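Local coordinates for ThiJ/PfpI domain protein (Brachyspira murdochii, PDB 4HCJ) that is of unsettled function but belongs to the DJ-1/PfpI family, binds magnesium and may be a hydrolase, at residues L60-V65 / D87-G92. Numbering follows the deposited sequence.
Sequences LLFSEV and DWRTQG
F62 reaches from the 3-10 turn after strand 55-61 to the first turn of helix 88-99, where it meets T90 and R89. The methyl of T90 sits over one face of the F62 ring. T90 CG2 is 3.9 Å from the ring centroid and 28° off the normal, a CH-pi contact. It lies closest to the outer part of the ring, 3.5 Å from F62 CE2. With chi1 at 57°, T90 places CG2 beside its own backbone N and facing the ring, while OG1 turns to the backbone oxygen of L84, to which it hydrogen-bonds.

R89 approaches differently. Its NE lies at the edge of the F62 ring, near the ring plane and 4.1 Å from F62 CD2. Seen from R89, CD2 stands over the centre of one guanidinium face. The two planes are nearly perpendicular, 87° apart, so this is no stack of faces.

D87 fixes that guanidinium side-on. R89 NE gives a nearly straight bond to D87 OD1 at 2.9 Å, through the syn lone pair. R89 NH2 reaches D87 OD2 at 2.8 Å in a salt bridge. OD1 also accepts from the backbone N of R89 through its anti lone pair, at 2.8 Å, so D87 is the N-cap as well.

F62 also touches V13 on strand 9-13 and L93 further along the helix, so the contact lies where the end of strand 55-61 meets a helix packed on the sheet, within the alpha-beta-alpha sandwich. No hydrogen bond joins the two segments. The hold is mainly van der Waals, a methyl over a ring face and a guanidinium at its edge, with the arginine's charge paired inside its own helix start.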
loop_
_atom_site.group_PDB
_atom_site.type_symbol
_atom_site.label_atom_id
_atom_site.label_comp_id
_atom_site.label_asym_id
_atom_site.label_seq_id
_atom_site.Cartn_x
_atom_site.Cartn_y
_atom_site.Cartn_z
ATOM N N LEU A 60 12.441 8.387 1.009
ATOM C CA LEU A 60 11.759 9.433 1.760
ATOM C C LEU A 60 11.411 8.949 3.157
ATOM O O LEU A 60 11.034 7.788 3.340
ATOM C CB LEU A 60 10.406 9.756 1.081
ATOM C CG LEU A 60 10.493 10.432 -0.287
ATOM C CD1 LEU A 60 9.172 10.315 -1.036
ATOM C CD2 LEU A 60 10.870 11.896 -0.151
ATOM N N LEU A 61 11.474 9.853 4.124
ATOM C CA LEU A 61 10.812 9.622 5.396
ATOM C C LEU A 61 9.313 9.824 5.200
ATOM O O LEU A 61 8.901 10.604 4.335
ATOM C CB LEU A 61 11.273 10.637 6.431
ATOM C CG LEU A 61 12.779 10.642 6.708
ATOM C CD1 LEU A 61 13.121 11.826 7.592
ATOM C CD2 LEU A 61 13.199 9.340 7.375
ATOM N N PHE A 62 8.480 9.183 6.032
ATOM C CA PHE A 62 7.044 9.482 5.991
ATOM C C PHE A 62 6.825 10.997 6.072
ATOM O O PHE A 62 5.963 11.561 5.370
ATOM C CB PHE A 62 6.298 8.808 7.149
ATOM C CG PHE A 62 6.410 7.308 7.178
ATOM C CD1 PHE A 62 6.393 6.555 6.015
ATOM C CD2 PHE A 62 6.545 6.651 8.389
ATOM C CE1 PHE A 62 6.491 5.170 6.068
ATOM C CE2 PHE A 62 6.645 5.274 8.447
ATOM C CZ PHE A 62 6.627 4.533 7.287
ATOM N N SER A 63 7.599 11.651 6.929
ATOM C CA SER A 63 7.426 13.069 7.172
ATOM C C SER A 63 7.777 13.950 5.986
ATOM O O SER A 63 7.426 15.130 6.001
ATOM C CB SER A 63 8.268 13.511 8.365
ATOM O OG SER A 63 9.651 13.380 8.069
ATOM N N GLU A 64 8.460 13.383 4.981
ATOM C CA GLU A 64 8.858 14.109 3.774
ATOM C C GLU A 64 7.891 13.937 2.619
ATOM O O GLU A 64 8.071 14.524 1.565
ATOM C CB GLU A 64 10.257 13.664 3.330
ATOM C CG GLU A 64 11.351 14.069 4.315
ATOM C CD GLU A 64 12.717 13.458 4.019
ATOM O OE1 GLU A 64 12.795 12.353 3.436
ATOM O OE2 GLU A 64 13.729 14.079 4.399
ATOM N N VAL A 65 6.851 13.145 2.817
ATOM C CA VAL A 65 5.922 12.867 1.732
ATOM C C VAL A 65 5.010 14.047 1.456
ATOM O O VAL A 65 4.403 14.595 2.372
ATOM C CB VAL A 65 5.080 11.631 2.060
ATOM C CG1 VAL A 65 3.916 11.473 1.074
ATOM C CG2 VAL A 65 5.969 10.398 2.079
ATOM N N ASP A 87 0.783 3.233 13.985
ATOM C CA ASP A 87 1.584 4.436 13.859
ATOM C C ASP A 87 0.752 5.571 13.253
ATOM O O ASP A 87 0.183 5.433 12.171
ATOM C CB ASP A 87 2.784 4.102 12.978
ATOM C CG ASP A 87 3.854 5.169 13.016
ATOM O OD1 ASP A 87 3.616 6.301 12.609
ATOM O OD2 ASP A 87 4.969 4.862 13.447
ATOM N N TRP A 88 0.697 6.704 13.949
ATOM C CA TRP A 88 -0.087 7.822 13.462
ATOM C C TRP A 88 0.417 8.364 12.121
ATOM O O TRP A 88 -0.357 8.973 11.376
ATOM C CB TRP A 88 -0.188 8.941 14.515
ATOM C CG TRP A 88 1.085 9.671 14.771
ATOM C CD1 TRP A 88 2.013 9.384 15.723
ATOM C CD2 TRP A 88 1.573 10.829 14.067
ATOM N NE1 TRP A 88 3.048 10.283 15.656
ATOM C CE2 TRP A 88 2.808 11.180 14.650
ATOM C CE3 TRP A 88 1.087 11.593 12.999
ATOM C CZ2 TRP A 88 3.562 12.271 14.212
ATOM C CZ3 TRP A 88 1.839 12.681 12.564
ATOM C CH2 TRP A 88 3.068 12.995 13.161
ATOM N N ARG A 89 1.698 8.169 11.818
ATOM C CA ARG A 89 2.244 8.699 10.567
ATOM C C ARG A 89 1.747 7.906 9.365
ATOM O O ARG A 89 1.383 8.487 8.349
ATOM C CB ARG A 89 3.777 8.692 10.574
ATOM C CG ARG A 89 4.403 9.488 11.701
ATOM C CD ARG A 89 5.879 9.195 11.797
ATOM N NE ARG A 89 6.090 7.826 12.250
ATOM C CZ ARG A 89 7.288 7.284 12.361
ATOM N NH1 ARG A 89 8.384 7.971 11.995
ATOM N NH2 ARG A 89 7.394 6.039 12.798
ATOM N N THR A 90 1.762 6.579 9.450
ATOM C CA THR A 90 1.318 5.778 8.318
ATOM C C THR A 90 -0.195 5.901 8.139
ATOM O O THR A 90 -0.686 6.005 7.024
ATOM C CB THR A 90 1.740 4.322 8.487
ATOM O OG1 THR A 90 1.206 3.851 9.720
ATOM C CG2 THR A 90 3.272 4.192 8.484
ATOM N N GLN A 91 -0.923 5.927 9.252
ATOM C CA GLN A 91 -2.360 6.177 9.177
ATOM C C GLN A 91 -2.632 7.557 8.596
ATOM O O GLN A 91 -3.549 7.742 7.791
ATOM C CB GLN A 91 -3.001 6.040 10.559
ATOM C CG GLN A 91 -2.924 4.639 11.130
ATOM C CD GLN A 91 -3.423 4.563 12.546
ATOM O OE1 GLN A 91 -4.041 5.491 13.055
ATOM N NE2 GLN A 91 -3.126 3.463 13.206
ATOM N N GLY A 92 -1.812 8.530 8.986
ATOM C CA GLY A 92 -1.956 9.883 8.491
ATOM C C GLY A 92 -1.754 9.955 6.983
ATOM O O GLY A 92 -2.456 10.695 6.298
#